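Local coordinates for LPXTG cell wall surface protein (Streptococcus gordonii, PDB 7AVH) that probably acts in adhesion at the bacterial surface, its tandem SHIRT domains, two of which make up this chain, forming a repeat region whose length varies, at residues S36-T41 with E65-A70; Y86-E91 with T114-G119. One frame throughout, in Å; residues are numbered along the deposited sequence. Where two conformers were deposited one is given.

Contact 1 of 2, residues S36-T41 with E65-A70; sequences SQATPT and ETINGA
The short strands 37-38 and 65-66 run antiparallel, Q37 facing T66 as a non-hydrogen-bonded pair and A38 facing E65 as a hydrogen-bonded one. A38 and E65 bond both ways: A38 N gives to E65 O at 2.8 Å, and E65 N returns to A38 O at 2.9 Å. Just after strand 65-66 and just before 37-38, I67 N donates to S36 O at 2.8 Å, almost straight and nearly along the C=O axis. On the solvent side Q37 folds its chain at chi2 (-58°), carrying the amide obliquely across to T66. There NE2 donates to T66 OG1, a short 2.6 Å bond lying in the amide plane, while OG1 sits anti to its own carbonyl carbon. This two-stranded antiparallel sheet is separate from the main sheet of the SHIRT domain, whose strands 2-10 and 72-94 lie beneath it. On that inner side I67 CD1 packs on A38 CB at 3.9 Å, and the I67 side chain also touches Y2 and A72. S36 OG, tucked between its own N and C (chi1 65°), hydrogen-bonds K33 O and passes I67 CG1 at 4.1 Å.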
ATOM      1  N   SER A  36      33.262 -17.590 -24.509  1.00 19.61           N
ATOM      2  CA  SER A  36      33.591 -16.670 -23.400  1.00 19.69           C
ATOM      3  C   SER A  36      32.445 -16.632 -22.388  1.00 16.05           C
ATOM      4  O   SER A  36      31.320 -17.097 -22.687  1.00 18.55           O
ATOM      5  CB  SER A  36      33.888 -15.249 -23.894  1.00 19.79           C
ATOM      6  OG  SER A  36      32.766 -14.605 -24.480  1.00 23.22           O
ATOM      7  N   GLN A  37      32.691 -16.044 -21.241  1.00 18.50           N
ATOM      8  CA  GLN A  37      31.652 -15.816 -20.211  1.00 17.46           C
ATOM      9  C   GLN A  37      31.002 -14.444 -20.467  1.00 16.88           C
ATOM     10  O   GLN A  37      31.666 -13.396 -20.551  1.00 19.57           O
ATOM     11  CB  GLN A  37      32.252 -15.759 -18.805  1.00 21.41           C
ATOM     12  CG  GLN A  37      32.790 -17.095 -18.291  1.00 25.87           C
ATOM     13  CD  GLN A  37      31.671 -18.106 -18.291  1.00 25.84           C
ATOM     14  OE1 GLN A  37      30.694 -18.012 -17.514  1.00 32.48           O
ATOM     15  NE2 GLN A  37      31.807 -19.070 -19.180  1.00 28.40           N
ATOM     16  N   ALA A  38      29.691 -14.436 -20.575  1.00 15.42           N
ATOM     17  CA  ALA A  38      28.911 -13.193 -20.611  1.00 15.21           C
ATOM     18  C   ALA A  38      28.333 -12.927 -19.227  1.00 14.70           C
ATOM     19  O   ALA A  38      27.803 -13.858 -18.609  1.00 15.37           O
ATOM     20  CB  ALA A  38      27.873 -13.304 -21.635  1.00 17.81           C
ATOM     21  N   THR A  39      28.478 -11.714 -18.785  1.00 13.92           N
ATOM     22  CA  THR A  39      27.817 -11.299 -17.534  0.50 14.60           C
ATOM     23  C   THR A  39      26.961 -10.090 -17.852  1.00 12.87           C
ATOM     24  O   THR A  39      27.359  -9.166 -18.557  1.00 15.30           O
ATOM     25  CB  THR A  39      28.790 -10.947 -16.410  0.50 17.75           C
ATOM     26  OG1 THR A  39      29.606  -9.875 -16.878  0.50 22.49           O
ATOM     27  CG2 THR A  39      29.615 -12.128 -15.968  0.50 17.63           C
ATOM     28  N   PRO A  40      25.736 -10.032 -17.275  1.00 12.73           N
ATOM     29  CA  PRO A  40      24.806  -9.001 -17.636  1.00 11.89           C
ATOM     30  C   PRO A  40      25.303  -7.655 -17.075  1.00 11.33           C
ATOM     31  O   PRO A  40      25.956  -7.547 -16.062  1.00 14.14           O
ATOM     32  CB  PRO A  40      23.490  -9.476 -16.971  1.00 15.04           C
ATOM     33  CG  PRO A  40      23.939 -10.343 -15.854  1.00 15.33           C
ATOM     34  CD  PRO A  40      25.198 -11.039 -16.400  1.00 14.63           C
ATOM     35  N   THR A  41      24.935  -6.590 -17.778  1.00 11.12           N
ATOM     36  CA  THR A  41      25.188  -5.226 -17.365  1.00 12.63           C
ATOM     37  C   THR A  41      24.199  -4.895 -16.227  1.00 11.54           C
ATOM     38  O   THR A  41      22.990  -5.021 -16.439  1.00 12.25           O
ATOM     39  CB  THR A  41      24.991  -4.258 -18.510  1.00 11.76           C
ATOM     40  OG1 THR A  41      25.802  -4.659 -19.624  1.00 14.50           O
ATOM     41  CG2 THR A  41      25.278  -2.826 -18.106  1.00 13.21           C
ATOM     42  N   GLU A  65      26.804 -16.499 -18.103  1.00 19.45           N
ATOM     43  CA  GLU A  65      26.537 -17.652 -18.949  1.00 21.54           C
ATOM     44  C   GLU A  65      27.668 -17.756 -19.955  1.00 18.37           C
ATOM     45  O   GLU A  65      28.203 -16.753 -20.383  1.00 19.39           O
ATOM     46  CB  GLU A  65      25.240 -17.501 -19.724  1.00 28.77           C
ATOM     47  CG  GLU A  65      24.776 -18.792 -20.378  1.00 33.88           C
ATOM     48  CD  GLU A  65      23.329 -18.606 -20.796  1.00 35.79           C
ATOM     49  OE1 GLU A  65      23.130 -18.113 -21.952  1.00 76.75           O
ATOM     50  OE2 GLU A  65      22.437 -18.993 -20.030  1.00 58.65           O
ATOM     51  N   THR A  66      27.948 -18.993 -20.332  1.00 18.94           N
ATOM     52  CA  THR A  66      28.922 -19.289 -21.375  1.00 18.77           C
ATOM     53  C   THR A  66      28.266 -19.054 -22.727  1.00 18.56           C
ATOM     54  O   THR A  66      27.168 -19.575 -23.006  1.00 23.67           O
ATOM     55  CB  THR A  66      29.434 -20.714 -21.230  1.00 20.22           C
ATOM     56  OG1 THR A  66      30.079 -20.879 -19.977  1.00 27.17           O
ATOM     57  CG2 THR A  66      30.422 -21.045 -22.316  1.00 23.44           C
ATOM     58  N   ILE A  67      28.887 -18.249 -23.570  1.00 16.60           N
ATOM     59  CA  ILE A  67      28.406 -18.096 -24.960  1.00 16.20           C
ATOM     60  C   ILE A  67      28.707 -19.413 -25.706  1.00 18.58           C
ATOM     61  O   ILE A  67      29.891 -19.907 -25.699  1.00 21.52           O
ATOM     62  CB  ILE A  67      29.137 -16.914 -25.642  1.00 17.31           C
ATOM     63  CG1 ILE A  67      28.859 -15.562 -24.967  1.00 17.45           C
ATOM     64  CG2 ILE A  67      28.765 -16.830 -27.115  1.00 17.14           C
ATOM     65  CD1 ILE A  67      27.390 -15.155 -24.984  1.00 22.95           C
ATOM     66  N   ASN A  68      27.697 -20.056 -26.230  1.00 17.20           N
ATOM     67  CA  ASN A  68      27.870 -21.360 -26.886  1.00 22.23           C
ATOM     68  C   ASN A  68      27.128 -21.343 -28.203  1.00 18.88           C
ATOM     69  O   ASN A  68      25.973 -21.840 -28.296  1.00 22.76           O
ATOM     70  CB  ASN A  68      27.458 -22.530 -26.005  1.00 32.83           C
ATOM     71  CG  ASN A  68      27.958 -23.831 -26.592  1.00 46.22           C
ATOM     72  OD1 ASN A  68      28.797 -23.875 -27.517  1.00 51.80           O
ATOM     73  ND2 ASN A  68      27.424 -24.911 -26.054  1.00 61.23           N
ATOM     74  N   GLY A  69      27.700 -20.621 -29.173  1.00 18.44           N
ATOM     75  CA  GLY A  69      27.171 -20.663 -30.544  1.00 18.26           C
ATOM     76  C   GLY A  69      25.792 -19.981 -30.659  1.00 15.14           C
ATOM     77  O   GLY A  69      25.006 -20.316 -31.551  1.00 17.18           O
ATOM     78  N   ALA A  70      25.495 -19.014 -29.781  1.00 14.69           N
ATOM     79  CA  ALA A  70      24.259 -18.220 -29.882  1.00 14.01           C
ATOM     80  C   ALA A  70      24.398 -17.029 -28.959  1.00 11.35           C
ATOM     81  O   ALA A  70      25.142 -17.009 -27.947  1.00 13.73           O
ATOM     82  CB  ALA A  70      23.028 -19.031 -29.534  1.00 16.04           C
TER

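Contact 2 of 2, residues Y86-E91 with T114-G119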
ATOM      1  N   TYR A  86      -2.183   4.513   5.451  1.00 13.75           N
ATOM      2  CA  TYR A  86      -2.631   5.155   6.713  1.00 12.65           C
ATOM      3  C   TYR A  86      -3.859   4.407   7.221  1.00 12.40           C
ATOM      4  O   TYR A  86      -4.434   3.568   6.518  1.00 15.57           O
ATOM      5  CB  TYR A  86      -2.847   6.628   6.449  1.00 12.91           C
ATOM      6  CG  TYR A  86      -1.577   7.336   6.053  1.00 13.88           C
ATOM      7  CD1 TYR A  86      -0.662   7.738   6.997  1.00 14.59           C
ATOM      8  CD2 TYR A  86      -1.222   7.504   4.746  1.00 14.67           C
ATOM      9  CE1 TYR A  86       0.536   8.320   6.664  1.00 17.43           C
ATOM     10  CE2 TYR A  86       0.039   8.036   4.385  1.00 16.63           C
ATOM     11  CZ  TYR A  86       0.903   8.474   5.350  1.00 17.87           C
ATOM     12  OH  TYR A  86       2.143   9.009   5.037  1.00 23.79           O
ATOM     13  N   LYS A  87      -4.267   4.832   8.412  1.00 12.07           N
ATOM     14  CA  LYS A  87      -5.442   4.258   9.096  1.00 14.03           C
ATOM     15  C   LYS A  87      -6.499   5.343   9.283  1.00 13.17           C
ATOM     16  O   LYS A  87      -6.223   6.512   9.307  1.00 13.99           O
ATOM     17  CB  LYS A  87      -5.037   3.705  10.477  1.00 16.56           C
ATOM     18  CG  LYS A  87      -4.036   2.576  10.385  1.00 18.67           C
ATOM     19  CD  LYS A  87      -3.781   1.937  11.758  1.00 18.21           C
ATOM     20  CE  LYS A  87      -2.728   0.851  11.663  1.00 24.21           C
ATOM     21  NZ  LYS A  87      -2.356   0.305  12.988  1.00 28.44           N
ATOM     22  N   ALA A  88      -7.710   4.848   9.493  1.00 12.30           N
ATOM     23  CA  ALA A  88      -8.801   5.685  10.016  1.00 13.70           C
ATOM     24  C   ALA A  88      -9.328   5.061  11.279  1.00 11.94           C
ATOM     25  O   ALA A  88      -9.698   3.912  11.276  1.00 12.46           O
ATOM     26  CB  ALA A  88      -9.899   5.816   8.997  1.00 15.75           C
ATOM     27  N   THR A  89      -9.275   5.850  12.374  1.00 11.34           N
ATOM     28  CA  THR A  89      -9.691   5.375  13.684  1.00 10.76           C
ATOM     29  C   THR A  89     -10.972   6.103  14.120  1.00  9.12           C
ATOM     30  O   THR A  89     -11.360   7.106  13.526  1.00 10.69           O
ATOM     31  CB  THR A  89      -8.508   5.638  14.646  1.00 11.74           C
ATOM     32  OG1 THR A  89      -8.207   7.033  14.658  1.00 13.69           O
ATOM     33  CG2 THR A  89      -7.232   4.897  14.173  1.00 13.30           C
ATOM     34  N   HIS A  90     -11.503   5.558  15.215  1.00  9.41           N
ATOM     35  CA  HIS A  90     -12.803   6.032  15.745  1.00  9.76           C
ATOM     36  C   HIS A  90     -12.638   6.244  17.208  1.00  9.79           C
ATOM     37  O   HIS A  90     -11.930   5.565  17.933  1.00 11.75           O
ATOM     38  CB  HIS A  90     -13.873   4.951  15.447  1.00 10.73           C
ATOM     39  CG  HIS A  90     -14.034   4.567  14.017  1.00  9.90           C
ATOM     40  ND1 HIS A  90     -13.155   3.685  13.380  1.00 11.83           N
ATOM     41  CD2 HIS A  90     -14.936   4.907  13.085  1.00 12.42           C
ATOM     42  CE1 HIS A  90     -13.566   3.538  12.144  1.00 13.77           C
ATOM     43  NE2 HIS A  90     -14.629   4.291  11.873  1.00 13.29           N
ATOM     44  N   GLU A  91     -13.559   7.111  17.684  1.00 10.09           N
ATOM     45  CA  GLU A  91     -13.736   7.368  19.117  1.00 10.66           C
ATOM     46  C   GLU A  91     -15.216   7.701  19.367  1.00  9.95           C
ATOM     47  O   GLU A  91     -15.829   8.249  18.488  1.00 11.34           O
ATOM     48  CB  GLU A  91     -12.899   8.556  19.552  1.00 12.93           C
ATOM     49  CG  GLU A  91     -13.065   9.179  20.893  1.00 17.33           C
ATOM     50  CD  GLU A  91     -12.222  10.386  21.182  1.00 22.18           C
ATOM     51  OE1 GLU A  91     -11.452  10.936  20.266  1.00 17.38           O
ATOM     52  OE2 GLU A  91     -12.298  10.759  22.402  1.00 25.85           O
ATOM     53  N   THR A 114      -7.660   0.049   7.960  1.00 14.95           N
ATOM     54  CA  THR A 114      -6.212   0.032   7.650  1.00 15.71           C
ATOM     55  C   THR A 114      -5.982   0.045   6.149  1.00 15.93           C
ATOM     56  O   THR A 114      -6.861  -0.176   5.335  1.00 18.91           O
ATOM     57  CB  THR A 114      -5.602  -1.179   8.342  1.00 20.75           C
ATOM     58  OG1 THR A 114      -6.072  -2.400   7.772  1.00 26.25           O
ATOM     59  CG2 THR A 114      -5.754  -1.231   9.851  1.00 23.06           C
ATOM     60  N   ASP A 115      -4.702   0.292   5.831  1.00 16.01           N
ATOM     61  CA  ASP A 115      -4.162   0.174   4.447  1.00 17.12           C
ATOM     62  C   ASP A 115      -4.837   1.176   3.512  1.00 16.39           C
ATOM     63  O   ASP A 115      -5.096   0.879   2.356  1.00 23.66           O
ATOM     64  CB  ASP A 115      -4.297  -1.251   3.911  1.00 23.44           C
ATOM     65  CG  ASP A 115      -3.889  -2.310   4.903  1.00 29.36           C
ATOM     66  OD1 ASP A 115      -2.667  -2.510   5.057  1.00 45.76           O
ATOM     67  OD2 ASP A 115      -4.815  -2.904   5.550  1.00 67.57           O
ATOM     68  N   LEU A 116      -5.170   2.359   4.049  1.00 16.31           N
ATOM     69  CA  LEU A 116      -5.790   3.416   3.229  1.00 19.04           C
ATOM     70  C   LEU A 116      -4.697   4.157   2.457  1.00 17.55           C
ATOM     71  O   LEU A 116      -3.712   4.607   3.020  1.00 17.28           O
ATOM     72  CB  LEU A 116      -6.568   4.379   4.119  1.00 17.12           C
ATOM     73  CG  LEU A 116      -7.637   3.776   5.046  1.00 17.97           C
ATOM     74  CD1 LEU A 116      -8.379   4.848   5.793  1.00 21.58           C
ATOM     75  CD2 LEU A 116      -8.568   2.896   4.275  1.00 23.10           C
ATOM     76  N   LYS A 117      -4.914   4.330   1.176  1.00 17.62           N
ATOM     77  CA  LYS A 117      -3.960   5.051   0.324  1.00 19.50           C
ATOM     78  C   LYS A 117      -3.946   6.539   0.606  1.00 20.25           C
ATOM     79  O   LYS A 117      -5.001   7.178   0.834  1.00 21.99           O
ATOM     80  CB  LYS A 117      -4.262   4.789  -1.140  1.00 22.82           C
ATOM     81  CG  LYS A 117      -3.934   3.346  -1.488  1.00 29.00           C
ATOM     82  CD  LYS A 117      -3.934   3.060  -2.962  1.00 32.90           C
ATOM     83  CE  LYS A 117      -3.826   1.581  -3.257  1.00 38.34           C
ATOM     84  NZ  LYS A 117      -4.000   1.452  -4.721  1.00 49.57           N
ATOM     85  N   ASP A 118      -2.763   7.095   0.597  1.00 21.97           N
ATOM     86  CA  ASP A 118      -2.603   8.562   0.655  1.00 21.58           C
ATOM     87  C   ASP A 118      -3.412   9.208  -0.491  1.00 24.74           C
ATOM     88  O   ASP A 118      -3.391   8.704  -1.662  1.00 27.71           O
ATOM     89  CB  ASP A 118      -1.136   9.003   0.600  1.00 26.39           C
ATOM     90  CG  ASP A 118      -0.848  10.334   1.320  1.00 29.72           C
ATOM     91  OD1 ASP A 118      -1.779  10.929   1.843  1.00 29.51           O
ATOM     92  OD2 ASP A 118       0.340  10.759   1.394  1.00 37.60           O
ATOM     93  N   GLY A 119      -4.124  10.277  -0.140  1.00 23.87           N
ATOM     94  CA  GLY A 119      -5.007  11.047  -1.038  1.00 27.44           C
ATOM     95  C   GLY A 119      -6.400  10.445  -1.169  1.00 24.24           C
ATOM     96  O   GLY A 119      -7.230  11.090  -1.847  1.00 28.57           O
TER
HETATM   97  O   HOH W   1       2.536   9.641   2.357  1.00 34.74           O
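A G1 beta bulge interrupts the pairing of strand 113-117 with strand 72-94, which runs on, with a break, from the preceding SHIRT domain: D115 and L116 both face Y86, and D115 takes the left-handed backbone conformation (phi 63°) of the first bulge position. Y86 and L116 form an antiparallel hydrogen-bonded pair, with Y86 N donating to a lone pair of L116 O at 2.9 Å and L116 N donating to Y86 O at 2.8 Å. The short strand axes run 113° apart, yet A88 still pairs with Q113 on the other side of the bulge. L116 lays CB and CG against the Y86 carbonyl and reaches on with CD1 to A88 CB at 3.7 Å; F158 of the neighbouring strand 156-166 also touches A88. Beyond the bulge, the D118 carboxylate runs alongside the Y86 ring in the same direction, with Y86 CE2 3.9 Å from D118 CG and ring and carboxylate planes 59° apart. One water, in the plane of the ring at its edge, joins their tips: it lies 2.8 Å from Y86 OH and donates to D118 OD2 at 2.6 Å. D118 OD1 accepts from G153 N. Alongside the bulge, K87, its chain stretched out, runs beside T114, its CE 4.1 Å from T114 CG2, while T114 OG1 donates to D115 OD2 from above the carboxylate plane. With each carboxylate oxygen of D118 holding a donor, its negative charge is probably stabilised, and the water ties the phenol end to the turn after the strand.

Contacts 1 and 2 fall in successive SHIRT domains, their centres about 50 Å apart and their nearest atoms about 30 Å apart, so they do not touch. Strand 72-94, interrupted by a bulge or short loop, follows 65-66, runs from one domain into the next and supplies one side of contact 2. Contact 1 is partly buried, a small accessory sheet with an inner apolar side and a direct amide-to-hydroxyl bond on its outer side. Contact 2 lies at the surface but belongs to the main sheet; there a bulge interrupts the regular pairing, and the polar link across it, Y86 to D118, goes through a water. Each buries an alanine against a larger aliphatic side chain.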